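Cytochrome P450 (Picrophilus torridus, PDB 2RFB) binds a heme b and probably works as a monooxygenase that inserts one atom of molecular oxygen into an organic substrate. Local coordinates at residues N4-Y9 / W13-Y18; S19-V24 / M284-G289; K29-N34 / S244-K249. One frame throughout, in Å; residues are numbered along the deposited sequence.

Contact 1 of 3, residues N4-Y9 / W13-Y18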
loop_
_atom_site.group_PDB
_atom_site.type_symbol
_atom_site.label_atom_id
_atom_site.label_comp_id
_atom_site.label_asym_id
_atom_site.label_seq_id
_atom_site.Cartn_x
_atom_site.Cartn_y
_atom_site.Cartn_z
ATOM N N ASN A 4 -14.336 20.070 -4.484
ATOM C CA ASN A 4 -13.933 21.428 -4.115
ATOM C C ASN A 4 -12.547 21.863 -4.670
ATOM O O ASN A 4 -11.620 21.067 -4.836
ATOM C CB ASN A 4 -13.963 21.585 -2.571
ATOM C CG ASN A 4 -15.406 21.682 -1.982
ATOM O OD1 ASN A 4 -16.224 22.529 -2.396
ATOM N ND2 ASN A 4 -15.698 20.828 -0.990
ATOM N N ASP A 5 -12.427 23.144 -4.956
ATOM C CA ASP A 5 -11.127 23.767 -5.158
ATOM C C ASP A 5 -10.350 23.725 -3.783
ATOM O O ASP A 5 -10.966 23.450 -2.749
ATOM C CB ASP A 5 -11.361 25.173 -5.754
ATOM C CG ASP A 5 -12.189 25.112 -7.091
ATOM O OD1 ASP A 5 -12.301 24.013 -7.699
ATOM O OD2 ASP A 5 -12.729 26.148 -7.564
ATOM N N PRO A 6 -9.007 23.945 -3.780
ATOM C CA PRO A 6 -8.174 23.759 -2.581
ATOM C C PRO A 6 -8.570 24.676 -1.445
ATOM O O PRO A 6 -8.757 25.848 -1.660
ATOM C CB PRO A 6 -6.785 24.170 -3.066
ATOM C CG PRO A 6 -6.814 23.871 -4.505
ATOM C CD PRO A 6 -8.177 24.366 -4.918
ATOM N N VAL A 7 -8.710 24.143 -0.251
ATOM C CA VAL A 7 -8.955 24.982 0.897
ATOM C C VAL A 7 -7.837 24.893 1.942
ATOM O O VAL A 7 -7.157 23.854 2.092
ATOM C CB VAL A 7 -10.322 24.696 1.559
ATOM C CG1 VAL A 7 -11.468 24.926 0.570
ATOM C CG2 VAL A 7 -10.365 23.290 2.171
ATOM N N HIS A 8 -7.657 25.984 2.655
ATOM C CA HIS A 8 -6.654 26.036 3.703
ATOM C C HIS A 8 -7.322 26.045 5.076
ATOM O O HIS A 8 -8.050 26.989 5.391
ATOM C CB HIS A 8 -5.775 27.309 3.569
ATOM C CG HIS A 8 -4.551 27.257 4.430
ATOM N ND1 HIS A 8 -4.563 27.607 5.770
ATOM C CD2 HIS A 8 -3.291 26.830 4.163
ATOM C CE1 HIS A 8 -3.362 27.415 6.279
ATOM N NE2 HIS A 8 -2.572 26.948 5.327
ATOM N N TYR A 9 -7.068 25.001 5.869
ATOM C CA TYR A 9 -7.408 24.960 7.294
ATOM C C TYR A 9 -6.548 23.928 8.028
ATOM O O TYR A 9 -6.022 22.988 7.403
ATOM C CB TYR A 9 -8.913 24.663 7.527
ATOM C CG TYR A 9 -9.363 23.232 7.259
ATOM C CD1 TYR A 9 -9.547 22.301 8.310
ATOM C CD2 TYR A 9 -9.642 22.807 5.963
ATOM C CE1 TYR A 9 -9.998 20.979 8.058
ATOM C CE2 TYR A 9 -10.083 21.506 5.692
ATOM C CZ TYR A 9 -10.250 20.608 6.725
ATOM O OH TYR A 9 -10.660 19.324 6.372
ATOM N N TRP A 13 -3.121 22.949 3.108
ATOM C CA TRP A 13 -4.029 23.136 2.006
ATOM C C TRP A 13 -4.608 21.784 1.889
ATOM O O TRP A 13 -3.897 20.836 2.099
ATOM C CB TRP A 13 -3.306 23.520 0.711
ATOM C CG TRP A 13 -2.867 24.962 0.679
ATOM C CD1 TRP A 13 -1.622 25.448 0.968
ATOM C CD2 TRP A 13 -3.670 26.111 0.316
ATOM N NE1 TRP A 13 -1.605 26.832 0.850
ATOM C CE2 TRP A 13 -2.842 27.262 0.444
ATOM C CE3 TRP A 13 -5.000 26.277 -0.088
ATOM C CZ2 TRP A 13 -3.300 28.547 0.179
ATOM C CZ3 TRP A 13 -5.465 27.564 -0.340
ATOM C CH2 TRP A 13 -4.614 28.681 -0.228
ATOM N N HIS A 14 -5.903 21.691 1.594
ATOM C CA HIS A 14 -6.492 20.400 1.198
ATOM C C HIS A 14 -6.897 20.405 -0.267
ATOM O O HIS A 14 -7.520 21.379 -0.742
ATOM C CB HIS A 14 -7.648 20.050 2.121
ATOM C CG HIS A 14 -7.273 20.150 3.561
ATOM N ND1 HIS A 14 -7.154 19.040 4.377
ATOM C CD2 HIS A 14 -6.914 21.221 4.312
ATOM C CE1 HIS A 14 -6.776 19.437 5.581
ATOM N NE2 HIS A 14 -6.622 20.753 5.567
ATOM N N VAL A 15 -6.491 19.351 -0.970
ATOM C CA VAL A 15 -6.608 19.273 -2.440
ATOM C C VAL A 15 -7.390 18.062 -2.812
ATOM O O VAL A 15 -7.028 16.925 -2.449
ATOM C CB VAL A 15 -5.222 19.238 -3.100
ATOM C CG1 VAL A 15 -5.308 19.078 -4.623
ATOM C CG2 VAL A 15 -4.469 20.552 -2.754
ATOM N N TYR A 16 -8.483 18.295 -3.521
ATOM C CA TYR A 16 -9.521 17.280 -3.712
ATOM C C TYR A 16 -9.778 16.862 -5.144
ATOM O O TYR A 16 -10.109 15.716 -5.376
ATOM C CB TYR A 16 -10.853 17.822 -3.196
ATOM C CG TYR A 16 -10.875 18.133 -1.748
ATOM C CD1 TYR A 16 -10.839 19.455 -1.315
ATOM C CD2 TYR A 16 -10.949 17.105 -0.787
ATOM C CE1 TYR A 16 -10.877 19.747 0.024
ATOM C CE2 TYR A 16 -10.983 17.394 0.573
ATOM C CZ TYR A 16 -10.932 18.719 0.960
ATOM O OH TYR A 16 -10.978 19.062 2.298
ATOM N N LYS A 17 -9.712 17.803 -6.076
ATOM C CA LYS A 17 -10.026 17.572 -7.463
ATOM C C LYS A 17 -8.947 16.753 -8.072
ATOM O O LYS A 17 -7.777 16.932 -7.748
ATOM C CB LYS A 17 -10.060 18.884 -8.236
ATOM C CG LYS A 17 -11.240 19.780 -7.980
ATOM C CD LYS A 17 -11.201 20.923 -8.978
ATOM C CE LYS A 17 -10.423 22.168 -8.510
ATOM N NZ LYS A 17 -10.739 23.358 -9.422
ATOM N N TYR A 18 -9.342 15.845 -8.960
ATOM C CA TYR A 18 -8.406 14.943 -9.624
ATOM C C TYR A 18 -7.293 15.696 -10.348
ATOM O O TYR A 18 -6.138 15.387 -10.139
ATOM C CB TYR A 18 -9.155 14.013 -10.568
ATOM C CG TYR A 18 -8.325 12.969 -11.309
ATOM C CD1 TYR A 18 -8.476 11.620 -11.031
ATOM C CD2 TYR A 18 -7.449 13.338 -12.346
ATOM C CE1 TYR A 18 -7.731 10.655 -11.719
ATOM C CE2 TYR A 18 -6.706 12.394 -13.050
ATOM C CZ TYR A 18 -6.860 11.045 -12.749
ATOM O OH TYR A 18 -6.106 10.095 -13.445
#
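The backbone O of His14 has two partners on the facing strand. Val7 N donates to His14 O at 3.0 Å, and Pro6 CA makes a CA-H...O contact with His14 O at 3.1 Å. In return, Val7 O accepts from His14 N and meets Trp13 CA at 3.2 Å. Val7 and His14 are thus a hydrogen-bonded pair of the antiparallel hairpin of strands 7-9 and 13-15. His14 NE2 also donates to Tyr9 O, 3.0 Å away. This bond lies close to the imidazole plane but is tilted out of the carbonyl plane of Tyr9. His14 ND1 is hydrogen-bonded to the hydroxyl of Tyr260. The Tyr9 ring lies over one face of the imidazole in an offset stack, centroids 4.1 Å apart and planes at 15°. Tyr9 CG sits between the backbone N and the carbonyl carbon (chi1 73°), which folds the phenol back over His14. His8 and Trp13 form the next, non-hydrogen-bonded pair. The imidazole edge of His8 points at the indole face in a T-shaped contact, planes at 77°. His8 CB stands 3.9 Å from the centroid of the six-membered ring of Trp13. Pro6 CB packs on Trp13 CE3 at 4.1 Å. At the open end of the hairpin, Asp5 before strand 7-9 and Lys17 after strand 13-15 form a salt bridge of doubtful geometry. Strand 7-9 is an edge strand, and 12-15 lies between it and 256-259. The bonds at both nitrogens fix the rotation of the His14 ring and set the flat surface on which Tyr9 rests.

Contact 2 of 3, residues S19-V24 / M284-G289; sequences SDVKHV and MHLAFG. With HEM (protoporphyrin IX containing Fe), chain G.
Val21 and Leu286 run alongside each other, pointing opposite ways, so that one methyl branch from each makes the contact. Leu286 CD1 comes 3.7 Å from Val21 CG1 and 4.0 Å from Val21 CB. Both side chains start out toward the opposite segment. In Val21, CG1 is anti to the backbone N (chi1 172°), which places this methyl against the leucine. The Leu286 chain is extended at its second torsion (chi2 180°), and this carries CD1 out to the helix. The same Leu286 CD1 lies 4.3 Å from Lys22 N, on the backbone of helix 18-26. Beneath Leu286 the backbone makes a type I turn from Leu286 to Gly289, closed by a 2.8 Å bond from Gly289 N to Leu286 O. Leu286 N is in turn held by the side chain of Asn265. Gly289 has a positive phi (73°), which glycine adopts readily. The turn faces the heme on its far side: Ala287 O is 3.4 Å from the heme methyl CMA. The heme meets the edge of the Phe288 ring, near the ring plane, with Phe288 CE1 3.6 Å from heme C3B. Phe288 also pairs by its backbone with Cys295, the axial ligand of the heme iron. Phe288 opens the heme-binding signature of P450 enzymes, which runs on through the cysteine ligand loop. Across the contact the touching groups are mainly hydrocarbon, with no polar bond between the segments. Polar bonds within the turn and to Asn265 hold the backbone that lies against the heme.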
loop_
_atom_site.group_PDB
_atom_site.type_symbol
_atom_site.label_atom_id
_atom_site.label_comp_id
_atom_site.label_asym_id
_atom_site.label_seq_id
_atom_site.Cartn_x
_atom_site.Cartn_y
_atom_site.Cartn_z
ATOM N N SER A 19 -7.600 16.694 -11.170
ATOM C CA SER A 19 -6.503 17.388 -11.813
ATOM C C SER A 19 -5.581 18.086 -10.856
ATOM O O SER A 19 -4.401 18.228 -11.170
ATOM C CB SER A 19 -6.963 18.365 -12.887
ATOM O OG SER A 19 -8.093 19.028 -12.411
ATOM N N ASP A 20 -6.083 18.525 -9.699
ATOM C CA ASP A 20 -5.219 19.211 -8.742
ATOM C C ASP A 20 -4.373 18.209 -7.973
ATOM O O ASP A 20 -3.186 18.449 -7.747
ATOM C CB ASP A 20 -6.043 20.060 -7.792
ATOM C CG ASP A 20 -6.666 21.228 -8.468
ATOM O OD1 ASP A 20 -6.121 21.718 -9.492
ATOM O OD2 ASP A 20 -7.706 21.687 -7.965
ATOM N N VAL A 21 -4.966 17.084 -7.567
ATOM C CA VAL A 21 -4.192 16.037 -6.900
ATOM C C VAL A 21 -3.029 15.636 -7.803
ATOM O O VAL A 21 -1.869 15.666 -7.394
ATOM C CB VAL A 21 -5.062 14.815 -6.465
ATOM C CG1 VAL A 21 -4.188 13.667 -5.942
ATOM C CG2 VAL A 21 -6.091 15.224 -5.361
ATOM N N LYS A 22 -3.332 15.355 -9.067
ATOM C CA LYS A 22 -2.319 15.001 -10.083
ATOM C C LYS A 22 -1.264 16.074 -10.335
ATOM O O LYS A 22 -0.073 15.737 -10.461
ATOM C CB LYS A 22 -3.014 14.702 -11.387
ATOM C CG LYS A 22 -2.145 14.077 -12.393
ATOM C CD LYS A 22 -3.057 13.564 -13.460
ATOM C CE LYS A 22 -2.303 13.074 -14.593
ATOM N NZ LYS A 22 -3.125 13.405 -15.794
ATOM N N HIS A 23 -1.690 17.343 -10.418
ATOM C CA HIS A 23 -0.762 18.436 -10.577
ATOM C C HIS A 23 0.224 18.393 -9.393
ATOM O O HIS A 23 1.447 18.386 -9.557
ATOM C CB HIS A 23 -1.504 19.769 -10.586
ATOM C CG HIS A 23 -0.593 20.957 -10.602
ATOM N ND1 HIS A 23 -0.390 21.760 -9.495
ATOM C CD2 HIS A 23 0.212 21.448 -11.575
ATOM C CE1 HIS A 23 0.478 22.714 -9.802
ATOM N NE2 HIS A 23 0.856 22.549 -11.055
ATOM N N VAL A 24 -0.314 18.323 -8.186
ATOM C CA VAL A 24 0.567 18.308 -7.022
ATOM C C VAL A 24 1.532 17.113 -7.108
ATOM O O VAL A 24 2.732 17.295 -7.088
ATOM C CB VAL A 24 -0.251 18.319 -5.669
ATOM C CG1 VAL A 24 0.601 17.815 -4.511
ATOM C CG2 VAL A 24 -0.831 19.708 -5.422
ATOM N N MET A 284 -7.142 6.576 -15.523
ATOM C CA MET A 284 -6.357 6.006 -14.468
ATOM C C MET A 284 -6.849 6.595 -13.123
ATOM O O MET A 284 -7.140 7.783 -13.034
ATOM C CB MET A 284 -4.886 6.368 -14.693
ATOM C CG MET A 284 -3.905 5.893 -13.580
ATOM S SD MET A 284 -2.351 6.908 -13.540
ATOM C CE MET A 284 -2.335 7.401 -15.246
ATOM N N HIS A 285 -6.937 5.753 -12.096
ATOM C CA HIS A 285 -7.241 6.192 -10.768
ATOM C C HIS A 285 -5.894 6.594 -10.136
ATOM O O HIS A 285 -4.841 6.223 -10.636
ATOM C CB HIS A 285 -7.908 5.052 -9.987
ATOM C CG HIS A 285 -6.948 3.964 -9.611
ATOM N ND1 HIS A 285 -6.876 2.756 -10.289
ATOM C CD2 HIS A 285 -5.977 3.931 -8.670
ATOM C CE1 HIS A 285 -5.864 2.048 -9.811
ATOM N NE2 HIS A 285 -5.331 2.720 -8.799
ATOM N N LEU A 286 -5.950 7.315 -9.019
ATOM C CA LEU A 286 -4.790 7.746 -8.265
ATOM C C LEU A 286 -4.618 7.018 -6.917
ATOM O O LEU A 286 -3.921 7.503 -6.048
ATOM C CB LEU A 286 -4.931 9.234 -7.978
ATOM C CG LEU A 286 -5.170 10.114 -9.203
ATOM C CD1 LEU A 286 -5.296 11.567 -8.810
ATOM C CD2 LEU A 286 -4.083 9.911 -10.225
ATOM N N ALA A 287 -5.263 5.874 -6.723
ATOM C CA ALA A 287 -5.129 5.091 -5.482
ATOM C C ALA A 287 -3.671 4.779 -5.142
ATOM O O ALA A 287 -3.318 4.755 -3.952
ATOM C CB ALA A 287 -5.921 3.791 -5.577
ATOM N N PHE A 288 -2.841 4.557 -6.174
ATOM C CA PHE A 288 -1.399 4.321 -6.030
ATOM C C PHE A 288 -0.557 5.644 -6.182
ATOM O O PHE A 288 0.705 5.602 -6.272
ATOM C CB PHE A 288 -0.894 3.354 -7.110
ATOM C CG PHE A 288 -1.359 1.923 -6.968
ATOM C CD1 PHE A 288 -1.178 1.213 -5.787
ATOM C CD2 PHE A 288 -1.916 1.266 -8.053
ATOM C CE1 PHE A 288 -1.520 -0.126 -5.692
ATOM C CE2 PHE A 288 -2.270 -0.062 -7.976
ATOM C CZ PHE A 288 -2.060 -0.775 -6.780
ATOM N N GLY A 289 -1.217 6.805 -6.202
ATOM C CA GLY A 289 -0.472 8.078 -6.446
ATOM C C GLY A 289 -0.059 8.184 -7.921
ATOM O O GLY A 289 -0.634 7.499 -8.797
HETATM C CHA HEM G . 4.250 4.346 -2.354
HETATM C CHB HEM G . -0.561 3.291 -2.175
HETATM C CHC HEM G . 0.710 -1.486 -1.846
HETATM C CHD HEM G . 5.441 -0.410 -1.303
HETATM C C1A HEM G . 2.848 4.449 -2.372
HETATM C C2A HEM G . 2.102 5.668 -2.583
HETATM C C3A HEM G . 0.770 5.340 -2.528
HETATM C C4A HEM G . 0.698 3.940 -2.314
HETATM C CMA HEM G . -0.580 6.210 -2.668
HETATM C CAA HEM G . 2.748 7.076 -2.825
HETATM C CBA HEM G . 2.979 7.857 -1.506
HETATM C CGA HEM G . 3.478 9.206 -1.948
HETATM O O1A HEM G . 3.381 9.567 -3.178
HETATM O O2A HEM G . 3.973 9.928 -1.060
HETATM C C1B HEM G . -0.641 1.886 -2.097
HETATM C C2B HEM G . -1.824 1.069 -2.228
HETATM C C3B HEM G . -1.376 -0.225 -2.116
HETATM C C4B HEM G . 0.025 -0.227 -1.933
HETATM C CMB HEM G . -3.272 1.696 -2.451
HETATM C CAB HEM G . -1.993 -1.710 -2.113
HETATM C CBB HEM G . -3.257 -2.050 -2.679
HETATM C C1C HEM G . 2.126 -1.731 -1.753
HETATM C C2C HEM G . 2.949 -2.962 -1.713
HETATM C C3C HEM G . 4.241 -2.583 -1.549
HETATM C C4C HEM G . 4.283 -1.178 -1.453
HETATM C CMC HEM G . 2.559 -4.506 -1.819
HETATM C CAC HEM G . 5.520 -3.510 -1.494
HETATM C CBC HEM G . 6.406 -3.454 -0.483
HETATM C C1D HEM G . 5.540 0.999 -1.553
HETATM C C2D HEM G . 6.757 1.777 -1.530
HETATM C C3D HEM G . 6.328 3.224 -1.832
HETATM C C4D HEM G . 4.937 3.167 -2.037
HETATM C CMD HEM G . 8.213 1.307 -1.212
HETATM C CAD HEM G . 7.130 4.565 -1.950
HETATM C CBD HEM G . 7.696 4.643 -3.385
HETATM C CGD HEM G . 8.494 5.895 -3.561
HETATM O O1D HEM G . 8.363 6.813 -2.689
HETATM O O2D HEM G . 9.267 5.984 -4.562
HETATM N NA HEM G . 1.952 3.386 -2.225
HETATM N NB HEM G . 0.502 1.046 -1.942
HETATM N NC HEM G . 3.022 -0.672 -1.601
HETATM N ND HEM G . 4.464 1.867 -1.858
HETATM FE FE HEM G . 2.573 1.366 -2.101
#

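Contact 3 of 3, residues K29-N34 / S244-K249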
loop_
_atom_site.group_PDB
_atom_site.type_symbol
_atom_site.label_atom_id
_atom_site.label_comp_id
_atom_site.label_asym_id
_atom_site.label_seq_id
_atom_site.Cartn_x
_atom_site.Cartn_y
_atom_site.Cartn_z
ATOM N N LYS A 29 9.318 18.542 -7.750
ATOM C CA LYS A 29 10.182 19.701 -7.490
ATOM C C LYS A 29 9.508 20.943 -6.910
ATOM O O LYS A 29 10.190 21.803 -6.323
ATOM C CB LYS A 29 10.932 20.163 -8.767
ATOM C CG LYS A 29 11.868 19.084 -9.368
ATOM C CD LYS A 29 12.491 19.531 -10.670
ATOM C CE LYS A 29 13.450 18.448 -11.185
ATOM N NZ LYS A 29 14.460 18.984 -12.168
ATOM N N ILE A 30 8.212 21.087 -7.135
ATOM C CA ILE A 30 7.475 22.184 -6.531
ATOM C C ILE A 30 6.955 21.711 -5.165
ATOM O O ILE A 30 7.073 22.441 -4.135
ATOM C CB ILE A 30 6.335 22.719 -7.449
ATOM C CG1 ILE A 30 6.911 23.267 -8.765
ATOM C CG2 ILE A 30 5.546 23.820 -6.736
ATOM C CD1 ILE A 30 5.883 23.657 -9.830
ATOM N N PHE A 31 6.411 20.483 -5.143
ATOM C CA PHE A 31 5.878 19.919 -3.897
ATOM C C PHE A 31 6.738 18.778 -3.449
ATOM O O PHE A 31 6.686 17.677 -3.987
ATOM C CB PHE A 31 4.403 19.537 -4.026
ATOM C CG PHE A 31 3.548 20.638 -4.575
ATOM C CD1 PHE A 31 3.251 20.699 -5.934
ATOM C CD2 PHE A 31 3.054 21.645 -3.728
ATOM C CE1 PHE A 31 2.468 21.791 -6.454
ATOM C CE2 PHE A 31 2.298 22.691 -4.214
ATOM C CZ PHE A 31 1.987 22.761 -5.599
ATOM N N SER A 32 7.529 19.060 -2.425
ATOM C CA SER A 32 8.534 18.157 -1.900
ATOM C C SER A 32 7.922 17.077 -1.027
ATOM O O SER A 32 6.810 17.226 -0.554
ATOM C CB SER A 32 9.487 18.986 -1.058
ATOM O OG SER A 32 10.313 18.164 -0.280
ATOM N N SER A 33 8.676 16.029 -0.739
ATOM C CA SER A 33 8.203 14.961 0.147
ATOM C C SER A 33 8.667 14.979 1.616
ATOM O O SER A 33 8.216 14.124 2.406
ATOM C CB SER A 33 8.439 13.590 -0.489
ATOM O OG SER A 33 7.462 13.393 -1.480
ATOM N N ASN A 34 9.524 15.933 1.994
ATOM C CA ASN A 34 9.886 16.126 3.404
ATOM C C ASN A 34 9.857 17.577 3.784
ATOM O O ASN A 34 10.153 18.411 2.946
ATOM C CB ASN A 34 11.284 15.619 3.660
ATOM C CG ASN A 34 12.252 16.100 2.624
ATOM O OD1 ASN A 34 11.981 15.994 1.420
ATOM N ND2 ASN A 34 13.387 16.626 3.066
ATOM N N SER A 244 3.727 28.909 -5.614
ATOM C CA SER A 244 3.046 28.567 -6.865
ATOM C C SER A 244 1.547 28.606 -6.673
ATOM O O SER A 244 1.044 28.659 -5.545
ATOM C CB SER A 244 3.464 27.211 -7.383
ATOM O OG SER A 244 3.052 26.243 -6.451
ATOM N N TYR A 245 0.841 28.560 -7.792
ATOM C CA TYR A 245 -0.564 28.851 -7.831
ATOM C C TYR A 245 -1.363 27.640 -8.225
ATOM O O TYR A 245 -1.000 26.898 -9.122
ATOM C CB TYR A 245 -0.824 29.978 -8.817
ATOM C CG TYR A 245 -0.332 31.346 -8.383
ATOM C CD1 TYR A 245 0.984 31.764 -8.641
ATOM C CD2 TYR A 245 -1.197 32.248 -7.746
ATOM C CE1 TYR A 245 1.424 33.015 -8.241
ATOM C CE2 TYR A 245 -0.762 33.514 -7.351
ATOM C CZ TYR A 245 0.541 33.896 -7.602
ATOM O OH TYR A 245 0.956 35.195 -7.234
ATOM N N ILE A 246 -2.448 27.409 -7.514
ATOM C CA ILE A 246 -3.423 26.427 -7.939
ATOM C C ILE A 246 -4.752 27.158 -7.930
ATOM O O ILE A 246 -4.977 28.012 -7.058
ATOM C CB ILE A 246 -3.455 25.317 -6.993
ATOM C CG1 ILE A 246 -2.024 24.804 -6.832
ATOM C CG2 ILE A 246 -4.488 24.219 -7.451
ATOM C CD1 ILE A 246 -1.914 23.333 -6.520
ATOM N N ASN A 247 -5.602 26.902 -8.926
ATOM C CA ASN A 247 -6.885 27.588 -8.990
ATOM C C ASN A 247 -6.746 29.011 -8.483
ATOM O O ASN A 247 -7.497 29.448 -7.622
ATOM C CB ASN A 247 -7.957 26.817 -8.196
ATOM C CG ASN A 247 -9.318 27.454 -8.311
ATOM O OD1 ASN A 247 -9.920 27.846 -7.307
ATOM N ND2 ASN A 247 -9.786 27.629 -9.544
ATOM N N ASN A 248 -5.725 29.703 -8.991
ATOM C CA ASN A 248 -5.452 31.127 -8.715
ATOM C C ASN A 248 -5.169 31.548 -7.261
ATOM O O ASN A 248 -5.253 32.732 -6.917
ATOM C CB ASN A 248 -6.550 32.000 -9.310
ATOM C CG ASN A 248 -6.209 32.504 -10.697
ATOM O OD1 ASN A 248 -6.973 32.288 -11.631
ATOM N ND2 ASN A 248 -5.072 33.195 -10.834
ATOM N N LYS A 249 -4.833 30.556 -6.435
ATOM C CA LYS A 249 -4.415 30.720 -5.047
ATOM C C LYS A 249 -2.917 30.540 -5.007
ATOM O O LYS A 249 -2.411 29.543 -5.550
ATOM C CB LYS A 249 -5.004 29.583 -4.195
ATOM C CG LYS A 249 -6.536 29.503 -4.143
ATOM C CD LYS A 249 -7.123 30.806 -3.584
ATOM C CE LYS A 249 -8.197 30.489 -2.541
ATOM N NZ LYS A 249 -8.329 31.647 -1.586
#
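The two backbones stay well apart, with the CA atoms of Ile30 and Ser244 7.8 Å from each other, so side chains make the whole contact. Ile30 brings its CG2 methyl to 3.5 Å from Ser244 OG. That methyl is anti to the backbone N of Ile30, while CG1 lies beside the backbone N (chi1 -61°). Phe31 reaches across with the far end of its ring. Its CZ is 3.7 Å from Ser244 OG. Phe31 CZ also meets the CD1 methyl of Ile246 at 4.0 Å, and this methyl approaches the ring obliquely. Ile30 CG2 rests over one face of the Phe31 ring, toward its rim. Helix 18-26 completes the setting, since Val24 touches both Phe31 and Ile246. Ser244 and Ile246 belong to a short hairpin, turned by a type I' turn from Ile246 to Lys249. Strand 31-32 pairs instead with strand 239-240, beside the heme-binding Arg238. The contact thus joins two separate small sheets by van der Waals contact. The Ser244 hydroxyl lies against Ile30 CG2 and Phe31 CZ, without a polar bond across the segments.

How the contacts relate
The three contacts lie on the same side of the chain's centre, with their own centres 12 to 14 Å apart. Contact 1 closes first along the chain. Contact 2 then spans most of the remaining sequence, and contact 3 falls within that span. Helix 18-26 connects them: it follows strand 12-15 of contact 1, forms one half of contact 2, and leads to strand 31-32 of contact 3. Tyr18 bridges contacts 1 and 2, its OH 2.6 Å from Met284 O. Pro6 and Ile246 touch between contacts 1 and 3. Together they join the N-terminal part of the chain to the small sheets and to the loop beside the heme.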